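Local coordinates for protein HMTCP-1 (Homo sapiens, PDB 1A1X) that enhances the phosphorylation and activation of the kinases AKT1 and AKT2, to whose PH domains it binds, at residues 14-17 against 21-24; 68-71 against 77-80; 28-33 against 96-101. One frame throughout, in Å; residues are numbered along the deposited sequence.

Overall arrangement
Two hairpins and one long-range side-chain contact lie along a closed antiparallel barrel of eight strands. From the N terminus, contact 1 comes first, 14-17 turning back on 21-24 after three residues. Strand 29-36 follows and opens contact 3, whose partner 96-101 arrives only after 62 further residues. Within that long excursion, contact 2 opens and closes as the hairpin of 68-71 and 77-80, so contacts 2 and 3 nest and none cross. Strands 13-16 and 69-73 lie side by side and seam contact 1 to contact 2, while strands 21-24 and 29-36 join contact 1 to contact 3. Contacts 2 and 3 sit on opposite sides of the chain's centre.

Contact 1: 14-17 against 21-24; sequences LWVH and IYRD
Trp15 and Arg23 form an antiparallel hydrogen-bonded pair: Trp15 N donates to Arg23 O at 2.9 Å, almost straight (173°), and Arg23 N returns a more bent bond to Trp15 O at 2.8 Å. Trp15 O is gripped further, by a water that donates to it at 3.0 Å and by a CH contact from Tyr22 CA at 3.3 Å. The same water accepts a weak bond from Arg23 NE, linking the side chain to the opposite strand. Beyond the pair, His17 N binds Ile21 O at 2.8 Å where the chain turns its corner. These bonds zip up the first hairpin of the TCL1-family beta barrel. His17 swings CG anti to its own N (chi1 -174°), bringing ND1 over one face of the Arg23 guanidinium, 3.5 Å from NH2 but poorly angled for a bond; its NE2 is satisfied by Gly53 O. With an alanine at Arg23, the water would probably keep Trp15 O but lose its weak second partner, and His17 ND1 the flat group beneath it. On the sheet face opposite Trp15 and Arg23, Val16 CB lies 3.7 Å from Tyr22 CE2, Val16 CG2 sits over the ring near its rim, and Tyr22 OH bonds Pro67 O.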
ATOM      1  N   LEU A  14      -5.557  16.480  -9.962  1.00 13.14           N
ATOM      2  CA  LEU A  14      -6.820  16.161  -9.318  1.00 13.46           C
ATOM      3  C   LEU A  14      -7.394  17.451  -8.748  1.00 16.02           C
ATOM      4  O   LEU A  14      -6.750  18.123  -7.938  1.00 16.65           O
ATOM      5  CB  LEU A  14      -6.594  15.141  -8.205  1.00 15.55           C
ATOM      6  CG  LEU A  14      -6.179  13.755  -8.709  1.00 18.25           C
ATOM      7  CD1 LEU A  14      -5.482  12.954  -7.623  1.00 20.49           C
ATOM      8  CD2 LEU A  14      -7.404  13.040  -9.218  1.00 15.43           C
ATOM      9  N   TRP A  15      -8.573  17.829  -9.232  1.00 17.72           N
ATOM     10  CA  TRP A  15      -9.236  19.041  -8.778  1.00 14.75           C
ATOM     11  C   TRP A  15     -10.451  18.634  -7.962  1.00 12.21           C
ATOM     12  O   TRP A  15     -11.269  17.846  -8.420  1.00 13.12           O
ATOM     13  CB  TRP A  15      -9.707  19.898  -9.963  1.00 21.09           C
ATOM     14  CG  TRP A  15      -8.636  20.559 -10.798  1.00 31.43           C
ATOM     15  CD1 TRP A  15      -8.247  20.203 -12.056  1.00 38.00           C
ATOM     16  CD2 TRP A  15      -7.905  21.751 -10.480  1.00 38.37           C
ATOM     17  NE1 TRP A  15      -7.331  21.103 -12.546  1.00 40.79           N
ATOM     18  CE2 TRP A  15      -7.103  22.062 -11.598  1.00 40.40           C
ATOM     19  CE3 TRP A  15      -7.854  22.590  -9.357  1.00 45.21           C
ATOM     20  CZ2 TRP A  15      -6.259  23.181 -11.631  1.00 48.64           C
ATOM     21  CZ3 TRP A  15      -7.010  23.711  -9.389  1.00 48.47           C
ATOM     22  CH2 TRP A  15      -6.229  23.992 -10.519  1.00 50.70           C
ATOM     23  N   VAL A  16     -10.574  19.195  -6.763  1.00  9.84           N
ATOM     24  CA  VAL A  16     -11.691  18.907  -5.875  1.00  9.61           C
ATOM     25  C   VAL A  16     -13.018  19.396  -6.472  1.00 11.80           C
ATOM     26  O   VAL A  16     -13.057  20.381  -7.231  1.00 11.41           O
ATOM     27  CB  VAL A  16     -11.463  19.577  -4.484  1.00  9.84           C
ATOM     28  CG1 VAL A  16     -11.597  21.086  -4.582  1.00 11.99           C
ATOM     29  CG2 VAL A  16     -12.405  19.017  -3.454  1.00 13.17           C
ATOM     30  N   HIS A  17     -14.085  18.653  -6.204  1.00 11.23           N
ATOM     31  CA  HIS A  17     -15.414  19.040  -6.670  1.00 12.50           C
ATOM     32  C   HIS A  17     -16.251  19.277  -5.426  1.00 11.56           C
ATOM     33  O   HIS A  17     -16.845  20.344  -5.229  1.00 15.66           O
ATOM     34  CB  HIS A  17     -16.055  17.946  -7.511  1.00  8.81           C
ATOM     35  CG  HIS A  17     -17.348  18.367  -8.123  1.00 12.32           C
ATOM     36  ND1 HIS A  17     -17.409  19.187  -9.226  1.00 16.44           N
ATOM     37  CD2 HIS A  17     -18.625  18.156  -7.738  1.00 12.87           C
ATOM     38  CE1 HIS A  17     -18.671  19.469  -9.492  1.00 16.27           C
ATOM     39  NE2 HIS A  17     -19.429  18.855  -8.602  1.00 18.21           N
ATOM     40  N   ILE A  21     -14.111  14.367  -3.037  1.00 11.21           N
ATOM     41  CA  ILE A  21     -14.317  13.885  -4.400  1.00 11.81           C
ATOM     42  C   ILE A  21     -13.589  14.800  -5.369  1.00 13.84           C
ATOM     43  O   ILE A  21     -13.835  16.009  -5.420  1.00 12.70           O
ATOM     44  CB  ILE A  21     -15.816  13.776  -4.764  1.00 11.59           C
ATOM     45  CG1 ILE A  21     -16.526  12.854  -3.774  1.00 15.04           C
ATOM     46  CG2 ILE A  21     -15.982  13.189  -6.185  1.00 16.33           C
ATOM     47  CD1 ILE A  21     -18.020  12.717  -4.013  1.00 22.83           C
ATOM     48  N   TYR A  22     -12.655  14.207  -6.104  1.00 10.11           N
ATOM     49  CA  TYR A  22     -11.829  14.913  -7.057  1.00 11.86           C
ATOM     50  C   TYR A  22     -12.100  14.454  -8.478  1.00 14.44           C
ATOM     51  O   TYR A  22     -12.741  13.433  -8.704  1.00 17.52           O
ATOM     52  CB  TYR A  22     -10.352  14.656  -6.727  1.00  8.92           C
ATOM     53  CG  TYR A  22      -9.907  15.247  -5.405  1.00  8.62           C
ATOM     54  CD1 TYR A  22     -10.267  14.656  -4.191  1.00 10.70           C
ATOM     55  CD2 TYR A  22      -9.158  16.419  -5.366  1.00  6.29           C
ATOM     56  CE1 TYR A  22      -9.894  15.229  -2.975  1.00 13.66           C
ATOM     57  CE2 TYR A  22      -8.781  16.999  -4.164  1.00  6.68           C
ATOM     58  CZ  TYR A  22      -9.151  16.402  -2.974  1.00  8.01           C
ATOM     59  OH  TYR A  22      -8.785  16.986  -1.789  1.00 14.82           O
ATOM     60  N   ARG A  23     -11.586  15.215  -9.435  1.00 16.60           N
ATOM     61  CA  ARG A  23     -11.703  14.883 -10.853  1.00 18.95           C
ATOM     62  C   ARG A  23     -10.341  15.095 -11.516  1.00 15.47           C
ATOM     63  O   ARG A  23      -9.657  16.075 -11.223  1.00 14.40           O
ATOM     64  CB  ARG A  23     -12.763  15.746 -11.535  1.00 21.56           C
ATOM     65  CG  ARG A  23     -14.181  15.325 -11.229  1.00 33.66           C
ATOM     66  CD  ARG A  23     -15.143  15.922 -12.230  1.00 36.15           C
ATOM     67  NE  ARG A  23     -15.131  17.377 -12.175  1.00 38.83           N
ATOM     68  CZ  ARG A  23     -16.152  18.145 -12.537  1.00 45.05           C
ATOM     69  NH1 ARG A  23     -17.277  17.595 -12.985  1.00 46.49           N
ATOM     70  NH2 ARG A  23     -16.053  19.466 -12.435  1.00 46.39           N
ATOM     71  N   ASP A  24      -9.932  14.166 -12.376  1.00 15.56           N
ATOM     72  CA  ASP A  24      -8.641  14.281 -13.050  1.00 15.72           C
ATOM     73  C   ASP A  24      -8.788  14.924 -14.423  1.00 14.47           C
ATOM     74  O   ASP A  24      -9.866  15.392 -14.781  1.00 14.11           O
ATOM     75  CB  ASP A  24      -7.927  12.917 -13.140  1.00 14.43           C
ATOM     76  CG  ASP A  24      -8.724  11.865 -13.909  1.00 15.26           C
ATOM     77  OD1 ASP A  24      -9.576  12.220 -14.735  1.00 11.84           O
ATOM     78  OD2 ASP A  24      -8.489  10.664 -13.696  1.00 18.06           O
TER
HETATM   79  O   HOH W   1     -13.156  19.222 -10.236  1.00 46.65           O

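Contact 2: 68-71 against 77-80; sequences LMWQ and RYMD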
ATOM      1  N   LEU A  68      -7.307  21.534  -2.269  1.00 13.52           N
ATOM      2  CA  LEU A  68      -8.197  21.908  -3.363  1.00 13.91           C
ATOM      3  C   LEU A  68      -7.707  21.241  -4.645  1.00 12.87           C
ATOM      4  O   LEU A  68      -8.498  20.945  -5.540  1.00 11.98           O
ATOM      5  CB  LEU A  68      -8.196  23.426  -3.574  1.00 12.66           C
ATOM      6  CG  LEU A  68      -8.710  24.358  -2.481  1.00 17.85           C
ATOM      7  CD1 LEU A  68      -8.566  25.792  -2.959  1.00 17.81           C
ATOM      8  CD2 LEU A  68     -10.157  24.059  -2.156  1.00 18.03           C
ATOM      9  N   MET A  69      -6.403  21.006  -4.729  1.00 11.64           N
ATOM     10  CA  MET A  69      -5.838  20.387  -5.916  1.00 16.65           C
ATOM     11  C   MET A  69      -4.479  19.746  -5.690  1.00 16.10           C
ATOM     12  O   MET A  69      -3.712  20.167  -4.825  1.00 15.01           O
ATOM     13  CB  MET A  69      -5.690  21.423  -7.024  1.00 20.53           C
ATOM     14  CG  MET A  69      -4.718  22.533  -6.672  1.00 29.19           C
ATOM     15  SD  MET A  69      -3.569  22.890  -8.003  1.00 46.93           S
ATOM     16  CE  MET A  69      -2.214  21.848  -7.554  1.00 38.88           C
ATOM     17  N   TRP A  70      -4.192  18.743  -6.514  1.00 13.15           N
ATOM     18  CA  TRP A  70      -2.924  18.025  -6.498  1.00 10.26           C
ATOM     19  C   TRP A  70      -2.437  18.078  -7.935  1.00 10.68           C
ATOM     20  O   TRP A  70      -3.222  17.870  -8.854  1.00 12.34           O
ATOM     21  CB  TRP A  70      -3.126  16.559  -6.106  1.00 12.59           C
ATOM     22  CG  TRP A  70      -3.074  16.273  -4.645  1.00 10.88           C
ATOM     23  CD1 TRP A  70      -2.022  16.481  -3.806  1.00  8.84           C
ATOM     24  CD2 TRP A  70      -4.076  15.599  -3.874  1.00  8.55           C
ATOM     25  NE1 TRP A  70      -2.301  15.963  -2.564  1.00  7.96           N
ATOM     26  CE2 TRP A  70      -3.553  15.414  -2.578  1.00  9.30           C
ATOM     27  CE3 TRP A  70      -5.365  15.125  -4.158  1.00  6.59           C
ATOM     28  CZ2 TRP A  70      -4.274  14.770  -1.561  1.00  9.37           C
ATOM     29  CZ3 TRP A  70      -6.085  14.487  -3.149  1.00 10.38           C
ATOM     30  CH2 TRP A  70      -5.532  14.315  -1.862  1.00  9.72           C
ATOM     31  N   GLN A  71      -1.152  18.348  -8.123  1.00 11.12           N
ATOM     32  CA  GLN A  71      -0.550  18.420  -9.446  1.00 10.97           C
ATOM     33  C   GLN A  71       0.661  17.497  -9.437  1.00 12.14           C
ATOM     34  O   GLN A  71       1.508  17.600  -8.553  1.00 13.62           O
ATOM     35  CB  GLN A  71      -0.116  19.859  -9.715  1.00 19.11           C
ATOM     36  CG  GLN A  71       0.480  20.117 -11.081  1.00 21.02           C
ATOM     37  CD  GLN A  71       0.861  21.583 -11.262  1.00 27.76           C
ATOM     38  OE1 GLN A  71       1.994  21.985 -10.987  1.00 29.53           O
ATOM     39  NE2 GLN A  71      -0.096  22.392 -11.703  1.00 28.11           N
ATOM     40  N   ARG A  77       5.414  12.215  -6.788  1.00 18.61           N
ATOM     41  CA  ARG A  77       4.758  12.905  -5.700  1.00 17.16           C
ATOM     42  C   ARG A  77       3.897  14.008  -6.280  1.00 15.52           C
ATOM     43  O   ARG A  77       3.980  14.303  -7.472  1.00 18.04           O
ATOM     44  CB  ARG A  77       5.776  13.439  -4.686  1.00 17.74           C
ATOM     45  CG  ARG A  77       6.902  14.208  -5.273  1.00 24.36           C
ATOM     46  CD  ARG A  77       8.123  14.111  -4.378  1.00 29.77           C
ATOM     47  NE  ARG A  77       9.155  15.028  -4.847  1.00 36.45           N
ATOM     48  CZ  ARG A  77      10.155  15.481  -4.101  1.00 41.91           C
ATOM     49  NH1 ARG A  77      10.278  15.094  -2.833  1.00 41.81           N
ATOM     50  NH2 ARG A  77      10.989  16.381  -4.605  1.00 42.87           N
ATOM     51  N   TYR A  78       2.998  14.537  -5.459  1.00 14.26           N
ATOM     52  CA  TYR A  78       2.096  15.597  -5.884  1.00 12.21           C
ATOM     53  C   TYR A  78       2.316  16.857  -5.080  1.00 12.38           C
ATOM     54  O   TYR A  78       2.623  16.798  -3.889  1.00 13.31           O
ATOM     55  CB  TYR A  78       0.643  15.175  -5.685  1.00 11.37           C
ATOM     56  CG  TYR A  78       0.114  14.199  -6.703  1.00 13.61           C
ATOM     57  CD1 TYR A  78      -0.492  14.649  -7.875  1.00 11.56           C
ATOM     58  CD2 TYR A  78       0.196  12.827  -6.486  1.00 10.08           C
ATOM     59  CE1 TYR A  78      -1.004  13.755  -8.807  1.00 13.82           C
ATOM     60  CE2 TYR A  78      -0.311  11.929  -7.407  1.00 13.45           C
ATOM     61  CZ  TYR A  78      -0.909  12.395  -8.566  1.00 16.37           C
ATOM     62  OH  TYR A  78      -1.395  11.496  -9.488  1.00 15.20           O
ATOM     63  N   MET A  79       2.189  17.999  -5.743  1.00 12.71           N
ATOM     64  CA  MET A  79       2.297  19.270  -5.056  1.00 13.56           C
ATOM     65  C   MET A  79       0.871  19.810  -5.016  1.00 12.04           C
ATOM     66  O   MET A  79       0.194  19.830  -6.041  1.00 14.41           O
ATOM     67  CB  MET A  79       3.206  20.254  -5.798  1.00 11.12           C
ATOM     68  CG  MET A  79       3.306  21.597  -5.067  1.00 14.73           C
ATOM     69  SD  MET A  79       4.378  22.810  -5.820  1.00 19.00           S
ATOM     70  CE  MET A  79       5.908  22.437  -5.024  1.00 15.38           C
ATOM     71  N   ASP A  80       0.396  20.184  -3.830  1.00 10.24           N
ATOM     72  CA  ASP A  80      -0.950  20.717  -3.692  1.00 10.68           C
ATOM     73  C   ASP A  80      -0.992  22.234  -3.876  1.00 13.19           C
ATOM     74  O   ASP A  80       0.024  22.857  -4.211  1.00 16.65           O
ATOM     75  CB  ASP A  80      -1.590  20.294  -2.359  1.00 11.02           C
ATOM     76  CG  ASP A  80      -0.854  20.826  -1.118  1.00 13.93           C
ATOM     77  OD1 ASP A  80      -0.152  21.855  -1.187  1.00 13.00           O
ATOM     78  OD2 ASP A  80      -1.010  20.206  -0.039  1.00 15.93           O
TER
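Two backbone bonds clamp Gln71 to Met79 as an antiparallel hydrogen-bonded pair, Gln71 N to Met79 O and Met79 N to Gln71 O, both at 2.9 Å, between short strands whose directions lie 135° apart, well twisted from strict antiparallel. The first bond is the more bent of the two. Where the strands draw close beyond this pair, Asp80 CA brings its hydrogen to Met69 O, the carbon and oxygen 3.0 Å apart. Trp70 and Tyr78 carry the buried side of the contact. Trp70 CD1, on the five-membered ring, comes to 3.5 Å from Tyr78 CB, so the pyrrole part leans on the root of the tyrosine; the two rings are set obliquely, their planes 61° apart, and do not stack. Tyr78 CD1 in turn rests 3.4 Å from Gln71 C, and Gln71 N lies at the edge of the phenol ring, in its plane. Strands 69-73 and 77-80 form a beta hairpin in the eight-stranded antiparallel barrel, and both aromatics turn to its interior, where they meet Leu102 of strand 97-104. Tyr78 OH is anchored on Pro11 O, while Trp70 meets Trp86 edge-to-face. Asp80 sends CB to 4.1 Å from Trp70 CD1, and its carboxylate is held from beyond: OD1 accepts from Asn82 N and Arg84 N in the turn, and OD2 from Trp86 NE1 on strand 85-94. Met69 reaches across by folding back: CG stands between its own N and carbonyl carbon (chi1 64°), the chain bends again at the next two torsions, and the methyl CE ends 3.5 Å from Met79 O. Gln71 and Met79 point to the other face of the sheet; Gln71 CB stays beside Met79 O, whereas the thioether of Met79 leads away from the partner strand.

Contact 3: 28-33 against 96-101; sequences RTWVAV and GVQELL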
ATOM      1  N   ARG A  28     -12.682  11.972 -14.850  1.00 17.12           N
ATOM      2  CA  ARG A  28     -13.010  10.809 -14.043  1.00 15.88           C
ATOM      3  C   ARG A  28     -12.970  11.208 -12.571  1.00 14.06           C
ATOM      4  O   ARG A  28     -12.150  12.029 -12.157  1.00 11.98           O
ATOM      5  CB  ARG A  28     -12.009   9.688 -14.296  1.00 15.62           C
ATOM      6  CG  ARG A  28     -12.057   9.137 -15.698  1.00 15.16           C
ATOM      7  CD  ARG A  28     -11.046   8.049 -15.856  1.00 18.63           C
ATOM      8  NE  ARG A  28      -9.729   8.517 -15.451  1.00 21.42           N
ATOM      9  CZ  ARG A  28      -8.647   7.752 -15.400  1.00 26.57           C
ATOM     10  NH1 ARG A  28      -8.722   6.467 -15.732  1.00 29.04           N
ATOM     11  NH2 ARG A  28      -7.488   8.272 -15.012  1.00 28.28           N
ATOM     12  N   THR A  29     -13.873  10.641 -11.783  1.00 12.54           N
ATOM     13  CA  THR A  29     -13.916  10.959 -10.366  1.00 14.08           C
ATOM     14  C   THR A  29     -13.057  10.024  -9.512  1.00 13.70           C
ATOM     15  O   THR A  29     -12.889   8.841  -9.822  1.00 11.99           O
ATOM     16  CB  THR A  29     -15.359  10.979  -9.831  1.00 13.34           C
ATOM     17  OG1 THR A  29     -16.004   9.747 -10.151  1.00 12.89           O
ATOM     18  CG2 THR A  29     -16.137  12.124 -10.441  1.00 17.38           C
ATOM     19  N   TRP A  30     -12.473  10.595  -8.465  1.00 12.04           N
ATOM     20  CA  TRP A  30     -11.633   9.874  -7.522  1.00  8.73           C
ATOM     21  C   TRP A  30     -12.160  10.210  -6.142  1.00 10.06           C
ATOM     22  O   TRP A  30     -12.499  11.361  -5.881  1.00 12.46           O
ATOM     23  CB  TRP A  30     -10.198  10.359  -7.626  1.00  9.80           C
ATOM     24  CG  TRP A  30      -9.495   9.931  -8.857  1.00 11.47           C
ATOM     25  CD1 TRP A  30      -9.660  10.438 -10.116  1.00 13.90           C
ATOM     26  CD2 TRP A  30      -8.479   8.928  -8.957  1.00 10.96           C
ATOM     27  NE1 TRP A  30      -8.806   9.814 -10.991  1.00 13.05           N
ATOM     28  CE2 TRP A  30      -8.068   8.882 -10.307  1.00 12.91           C
ATOM     29  CE3 TRP A  30      -7.872   8.063  -8.035  1.00  8.88           C
ATOM     30  CZ2 TRP A  30      -7.074   8.007 -10.760  1.00 12.83           C
ATOM     31  CZ3 TRP A  30      -6.878   7.193  -8.488  1.00  8.59           C
ATOM     32  CH2 TRP A  30      -6.492   7.174  -9.837  1.00 10.12           C
ATOM     33  N   VAL A  31     -12.293   9.206  -5.281  1.00 10.56           N
ATOM     34  CA  VAL A  31     -12.776   9.423  -3.918  1.00  9.81           C
ATOM     35  C   VAL A  31     -11.569   9.366  -2.985  1.00 13.48           C
ATOM     36  O   VAL A  31     -10.801   8.392  -3.004  1.00 14.18           O
ATOM     37  CB  VAL A  31     -13.812   8.343  -3.498  1.00 11.63           C
ATOM     38  CG1 VAL A  31     -14.203   8.521  -2.039  1.00 13.21           C
ATOM     39  CG2 VAL A  31     -15.057   8.424  -4.383  1.00 13.94           C
ATOM     40  N   ALA A  32     -11.389  10.416  -2.189  1.00 12.15           N
ATOM     41  CA  ALA A  32     -10.264  10.476  -1.264  1.00 11.67           C
ATOM     42  C   ALA A  32     -10.684  10.370   0.196  1.00 13.21           C
ATOM     43  O   ALA A  32     -11.612  11.045   0.635  1.00 12.93           O
ATOM     44  CB  ALA A  32      -9.456  11.749  -1.493  1.00  9.35           C
ATOM     45  N   VAL A  33     -10.004   9.495   0.933  1.00 10.78           N
ATOM     46  CA  VAL A  33     -10.277   9.317   2.345  1.00 11.43           C
ATOM     47  C   VAL A  33      -9.000   9.575   3.138  1.00 13.65           C
ATOM     48  O   VAL A  33      -7.895   9.329   2.656  1.00 14.89           O
ATOM     49  CB  VAL A  33     -10.823   7.895   2.690  1.00 11.64           C
ATOM     50  CG1 VAL A  33     -12.143   7.644   1.989  1.00 15.29           C
ATOM     51  CG2 VAL A  33      -9.810   6.814   2.348  1.00 15.10           C
ATOM     52  N   GLY A  96      -9.804  -4.532  -8.381  1.00 26.49           N
ATOM     53  CA  GLY A  96     -10.270  -3.964  -9.637  1.00 24.62           C
ATOM     54  C   GLY A  96     -10.350  -2.452  -9.721  1.00 24.27           C
ATOM     55  O   GLY A  96     -10.690  -1.913 -10.778  1.00 26.98           O
ATOM     56  N   VAL A  97     -10.017  -1.769  -8.629  1.00 20.29           N
ATOM     57  CA  VAL A  97     -10.054  -0.308  -8.574  1.00 18.13           C
ATOM     58  C   VAL A  97      -8.654   0.273  -8.449  1.00 16.61           C
ATOM     59  O   VAL A  97      -7.849  -0.196  -7.639  1.00 18.26           O
ATOM     60  CB  VAL A  97     -10.898   0.170  -7.371  1.00 21.27           C
ATOM     61  CG1 VAL A  97     -10.887   1.683  -7.261  1.00 21.18           C
ATOM     62  CG2 VAL A  97     -12.316  -0.325  -7.511  1.00 24.93           C
ATOM     63  N   GLN A  98      -8.369   1.296  -9.250  1.00 11.13           N
ATOM     64  CA  GLN A  98      -7.071   1.965  -9.220  1.00  9.24           C
ATOM     65  C   GLN A  98      -6.968   2.755  -7.909  1.00 11.25           C
ATOM     66  O   GLN A  98      -7.892   3.494  -7.538  1.00  9.57           O
ATOM     67  CB  GLN A  98      -6.920   2.898 -10.420  1.00 11.50           C
ATOM     68  CG  GLN A  98      -5.514   3.412 -10.626  1.00 20.05           C
ATOM     69  CD  GLN A  98      -5.379   4.240 -11.888  1.00 21.93           C
ATOM     70  OE1 GLN A  98      -4.411   4.984 -12.056  1.00 24.81           O
ATOM     71  NE2 GLN A  98      -6.352   4.114 -12.788  1.00 24.35           N
ATOM     72  N   GLU A  99      -5.840   2.605  -7.222  1.00 12.43           N
ATOM     73  CA  GLU A  99      -5.652   3.268  -5.942  1.00 11.35           C
ATOM     74  C   GLU A  99      -4.312   3.974  -5.752  1.00 10.20           C
ATOM     75  O   GLU A  99      -3.259   3.427  -6.069  1.00  9.87           O
ATOM     76  CB  GLU A  99      -5.856   2.253  -4.810  1.00  9.36           C
ATOM     77  CG  GLU A  99      -5.502   2.792  -3.438  1.00 14.16           C
ATOM     78  CD  GLU A  99      -5.649   1.760  -2.350  1.00 13.26           C
ATOM     79  OE1 GLU A  99      -6.792   1.425  -1.990  1.00 18.35           O
ATOM     80  OE2 GLU A  99      -4.623   1.296  -1.835  1.00 13.98           O
ATOM     81  N   LEU A 100      -4.370   5.196  -5.230  1.00 10.42           N
ATOM     82  CA  LEU A 100      -3.168   5.970  -4.934  1.00  8.12           C
ATOM     83  C   LEU A 100      -3.099   6.075  -3.432  1.00  7.89           C
ATOM     84  O   LEU A 100      -4.130   6.236  -2.782  1.00  8.59           O
ATOM     85  CB  LEU A 100      -3.259   7.387  -5.499  1.00 10.38           C
ATOM     86  CG  LEU A 100      -3.046   7.643  -6.990  1.00  8.57           C
ATOM     87  CD1 LEU A 100      -3.421   9.082  -7.305  1.00 12.70           C
ATOM     88  CD2 LEU A 100      -1.603   7.368  -7.364  1.00 11.56           C
ATOM     89  N   LEU A 101      -1.905   5.878  -2.878  1.00  8.76           N
ATOM     90  CA  LEU A 101      -1.701   6.029  -1.445  1.00 10.93           C
ATOM     91  C   LEU A 101      -0.696   7.168  -1.312  1.00 12.06           C
ATOM     92  O   LEU A 101       0.486   7.015  -1.648  1.00 13.11           O
ATOM     93  CB  LEU A 101      -1.169   4.752  -0.781  1.00  9.65           C
ATOM     94  CG  LEU A 101      -1.066   4.938   0.743  1.00 11.27           C
ATOM     95  CD1 LEU A 101      -2.455   5.132   1.332  1.00 11.25           C
ATOM     96  CD2 LEU A 101      -0.347   3.758   1.395  1.00 12.23           C
TER
HETATM   97  O   HOH W   2      -5.856   5.033 -15.929  1.00 42.89           O
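Trp30 meets Gln98 and Leu100 with the far rim of its six-membered ring. Gln98 OE1 lies in the indole plane at the edge, 3.7 Å from Trp30 CH2, with Gln98 CD at the same distance from CH2; the amide is turned 75° from the ring. An extended side chain, its CG anti to the backbone N (chi1 -168°), carries the amide of Gln98 out to this edge. Next along the rim, Trp30 CZ3 touches Leu100 CD1 at 4.1 Å, the two side chains crossing at about a right angle. No hydrogen bond runs directly between the segments. A water joins them, accepting from Arg28 NH1 at 3.2 Å, in the guanidinium plane, and more weakly from Gln98 NE2 at 3.3 Å. Strands 29-36 and 97-104 are not neighbours in the barrel, since 41-46 runs between them; the contact is therefore made by side chains, Trp30 and Leu100 meeting inside and the partly exposed Arg28 and Gln98 linked through water. Farther out, Asp24 OD2 fixes one end of the cluster, accepting from Trp30 NE1 and forming a salt bridge with Arg28 NH2. Gln98 OE1 is held by His91 NE2, on strand 85-94. Val45 of the intervening strand packs against Trp30, and farther along 97-104 Leu101 packs on Leu92 of the second subunit.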